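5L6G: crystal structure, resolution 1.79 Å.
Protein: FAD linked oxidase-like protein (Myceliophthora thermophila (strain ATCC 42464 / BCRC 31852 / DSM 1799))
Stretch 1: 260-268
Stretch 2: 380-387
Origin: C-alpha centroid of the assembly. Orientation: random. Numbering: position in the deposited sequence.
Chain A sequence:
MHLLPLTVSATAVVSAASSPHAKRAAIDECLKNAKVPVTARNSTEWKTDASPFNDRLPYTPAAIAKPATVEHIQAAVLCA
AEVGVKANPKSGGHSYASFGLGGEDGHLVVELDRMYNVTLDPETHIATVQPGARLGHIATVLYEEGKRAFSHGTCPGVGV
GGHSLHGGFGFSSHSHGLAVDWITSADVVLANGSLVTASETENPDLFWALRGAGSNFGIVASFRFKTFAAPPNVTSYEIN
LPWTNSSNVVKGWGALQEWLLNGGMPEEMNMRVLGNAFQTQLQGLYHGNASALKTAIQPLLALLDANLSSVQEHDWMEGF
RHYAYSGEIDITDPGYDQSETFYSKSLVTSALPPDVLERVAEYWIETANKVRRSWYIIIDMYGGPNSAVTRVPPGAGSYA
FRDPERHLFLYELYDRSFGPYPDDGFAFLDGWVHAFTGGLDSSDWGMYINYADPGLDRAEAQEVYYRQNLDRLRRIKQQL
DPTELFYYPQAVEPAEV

Stretch 1 260-268: LLNGGMPEE
Stretch 2, residues 380-387: DMYGGPNS

How do the two backbones approach each other? A helix ends at Leu261 in the first stretch; Asn262 leaves helical angles (-92/16), Gly263 takes a positive phi (83/24), and the chain runs on as loop through Gly264, Met265 (-90/116), Pro266 (-76/162) and Glu267 (-54/-36). The second stretch leaves a strand at Met381 (-75/95) and passes through Tyr382, Gly383 (-111/-148) and Gly384 (89/171) into a type I beta turn from Gly384 to Ser387, closed by Ser387 N to Gly384 O at 3.2 Å. CA atoms pair as Leu261 with Gly384 at 4.7 Å, Gly263 with Pro385 at 5.1 Å and Glu267 with Asn386 at 5.5 Å. Together the stretches bury 493 Å².

Why does Asn386 cover the most surface? It sits in the turn at phi/psi -104/0 with its CA-to-CB bond toward the first stretch, and chi1 of -64° (m) with chi2 of -41° carries the amide to the loop after the helix. There Asn386 ND2 donates a hydrogen bond to Met265 O, 3.0 Å away with an N-H...O angle of 147°, while Gly263 O lies 3.1 Å from the same Asn386 ND2. An amide suits this place because its other end can accept: one water donates both to Asn386 OD1 at 2.7 Å and to Glu267 OE2 at 2.6 Å. Glu267, with chi1 m and chi2 t, lays its aliphatic part along the turn, Glu267 CG being 3.6 Å from Asn386 O, and so contributes packing as well as a carboxylate for the water.

What does Leu260 do from inside the helix? Its CA-to-CB bond points sideways, but chi1 t and chi2 p bring its branched end nearer the second stretch. Leu260 CD2 lies 4.0 Å from Met381 SD, and Leu260 CD1 lies 3.7 Å from Gly383 O, so the buried leucine fills space against both side chain and backbone. Met381 starts toward the first stretch, but its end leads away (chi1 m, chi2 m, chi3 96°). Its CB is met by buried Met265, whose t, t, p side chain brings Met265 CE to 3.5 Å from Met381 CB. Flexible, apolar methionines suit such a pocket.

How does the turn fit so closely against the end of the helix? Gly384 has no side chain where there is no room for one: an ideal CB would lie only 2.7 Å from Leu260 O, and its backbone angles by themselves call for glycine. Leu260 O accepts a 3.0 Å hydrogen bond from Gly263 N. Pro385 packs beside this chain end, with Pro385 CD 3.4 Å from Leu260 O and 3.3 Å from Leu261 O. Pro385 CG lies 3.6 Å from Gly263 N. The proline, at phi/psi -60/-22 with C-gamma exo pucker, suits the second position of the turn, since its ring fixes phi near the required value.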

# COMPACT_ATOMS: atom_id res chain seq x y z
N LEU A 260 -20.02 -2.33 -12.00
CA LEU A 260 -19.41 -2.67 -10.71
C LEU A 260 -20.36 -2.32 -9.56
O LEU A 260 -20.61 -3.12 -8.66
CB LEU A 260 -18.08 -1.94 -10.52
CG LEU A 260 -17.29 -2.26 -9.24
CD1 LEU A 260 -16.88 -3.71 -9.18
CD2 LEU A 260 -16.07 -1.36 -9.18
N LEU A 261 -20.91 -1.13 -9.63
CA LEU A 261 -21.74 -0.60 -8.59
C LEU A 261 -23.01 -1.43 -8.43
O LEU A 261 -23.54 -1.57 -7.33
CB LEU A 261 -22.03 0.86 -8.92
CG LEU A 261 -22.64 1.80 -7.91
CD1 LEU A 261 -21.82 1.87 -6.64
CD2 LEU A 261 -22.79 3.17 -8.59
N ASN A 262 -23.46 -2.03 -9.52
CA ASN A 262 -24.61 -2.92 -9.48
C ASN A 262 -24.32 -4.40 -9.25
O ASN A 262 -25.19 -5.22 -9.45
CB ASN A 262 -25.46 -2.72 -10.73
CG ASN A 262 -26.26 -1.43 -10.67
OD1 ASN A 262 -27.27 -1.34 -9.97
ND2 ASN A 262 -25.76 -0.38 -11.34
N GLY A 263 -23.12 -4.74 -8.78
CA GLY A 263 -22.83 -6.11 -8.37
C GLY A 263 -22.46 -7.02 -9.52
O GLY A 263 -22.60 -8.25 -9.42
N GLY A 264 -21.97 -6.43 -10.61
CA GLY A 264 -21.60 -7.20 -11.79
C GLY A 264 -20.36 -8.06 -11.60
O GLY A 264 -20.19 -9.08 -12.25
N MET A 265 -19.46 -7.62 -10.72
CA MET A 265 -18.19 -8.31 -10.51
C MET A 265 -18.30 -9.37 -9.42
O MET A 265 -18.54 -9.05 -8.27
CB MET A 265 -17.06 -7.32 -10.17
CG MET A 265 -15.69 -7.94 -10.36
SD MET A 265 -14.28 -6.83 -10.56
CE MET A 265 -13.88 -6.56 -8.85
N PRO A 266 -18.11 -10.64 -9.79
CA PRO A 266 -18.32 -11.65 -8.76
C PRO A 266 -17.16 -11.69 -7.77
O PRO A 266 -16.07 -11.17 -8.05
CB PRO A 266 -18.46 -12.93 -9.58
CG PRO A 266 -17.61 -12.67 -10.78
CD PRO A 266 -17.87 -11.24 -11.11
N GLU A 267 -17.41 -12.29 -6.62
CA GLU A 267 -16.42 -12.32 -5.55
C GLU A 267 -15.08 -12.88 -6.01
O GLU A 267 -14.05 -12.38 -5.59
CB GLU A 267 -16.94 -13.13 -4.35
CG GLU A 267 -18.12 -12.48 -3.64
CD GLU A 267 -18.48 -13.17 -2.34
OE1 GLU A 267 -17.67 -13.99 -1.83
OE2 GLU A 267 -19.58 -12.89 -1.82
N GLU A 268 -15.10 -13.87 -6.89
CA GLU A 268 -13.87 -14.55 -7.35
C GLU A 268 -13.02 -13.69 -8.29
O GLU A 268 -11.85 -14.01 -8.53
CB GLU A 268 -14.23 -15.84 -8.11
CG GLU A 268 -14.91 -16.91 -7.28
CD GLU A 268 -16.41 -16.75 -7.13
OE1 GLU A 268 -17.02 -15.78 -7.66
OE2 GLU A 268 -16.97 -17.63 -6.46
N ASP A 380 -8.46 0.58 -9.77
CA ASP A 380 -8.80 -0.73 -9.23
C ASP A 380 -10.29 -0.86 -9.11
O ASP A 380 -10.96 0.08 -8.67
CB ASP A 380 -8.18 -0.91 -7.84
CG ASP A 380 -6.69 -1.11 -7.90
OD1 ASP A 380 -6.23 -1.99 -8.64
OD2 ASP A 380 -5.98 -0.43 -7.16
N MET A 381 -10.83 -2.02 -9.50
CA MET A 381 -12.22 -2.34 -9.20
C MET A 381 -12.27 -2.70 -7.71
O MET A 381 -12.03 -3.82 -7.31
CB MET A 381 -12.74 -3.50 -10.08
CG MET A 381 -12.61 -3.23 -11.57
SD MET A 381 -13.50 -1.81 -12.25
CE MET A 381 -12.22 -0.57 -12.25
N TYR A 382 -12.60 -1.71 -6.89
CA TYR A 382 -12.30 -1.74 -5.47
C TYR A 382 -13.51 -2.10 -4.62
O TYR A 382 -13.43 -2.92 -3.70
CB TYR A 382 -11.73 -0.36 -5.11
CG TYR A 382 -11.46 -0.11 -3.64
CD1 TYR A 382 -12.46 0.37 -2.81
CD2 TYR A 382 -10.22 -0.34 -3.11
CE1 TYR A 382 -12.23 0.62 -1.48
CE2 TYR A 382 -9.96 -0.08 -1.78
CZ TYR A 382 -10.97 0.38 -0.96
OH TYR A 382 -10.71 0.63 0.35
N GLY A 383 -14.63 -1.44 -4.91
CA GLY A 383 -15.82 -1.51 -4.09
C GLY A 383 -16.96 -2.26 -4.77
O GLY A 383 -16.75 -3.22 -5.51
N GLY A 384 -18.18 -1.83 -4.47
CA GLY A 384 -19.36 -2.49 -4.98
C GLY A 384 -19.84 -3.61 -4.09
O GLY A 384 -19.14 -4.03 -3.17
N PRO A 385 -21.03 -4.14 -4.38
CA PRO A 385 -21.74 -5.09 -3.51
C PRO A 385 -21.03 -6.40 -3.19
O PRO A 385 -21.36 -7.05 -2.18
CB PRO A 385 -23.03 -5.38 -4.29
CG PRO A 385 -23.20 -4.25 -5.22
CD PRO A 385 -21.84 -3.73 -5.54
N ASN A 386 -20.08 -6.81 -4.02
CA ASN A 386 -19.39 -8.08 -3.83
C ASN A 386 -17.98 -8.01 -3.29
O ASN A 386 -17.35 -9.04 -3.07
CB ASN A 386 -19.39 -8.87 -5.13
CG ASN A 386 -20.79 -9.25 -5.54
OD1 ASN A 386 -21.59 -9.63 -4.70
ND2 ASN A 386 -21.11 -9.07 -6.81
N SER A 387 -17.50 -6.80 -3.04
CA SER A 387 -16.14 -6.60 -2.60
C SER A 387 -15.95 -6.97 -1.12
O SER A 387 -16.69 -6.52 -0.24
CB SER A 387 -15.73 -5.15 -2.82
OG SER A 387 -14.45 -4.91 -2.25
O HOH W 1 -21.56 -11.50 -2.80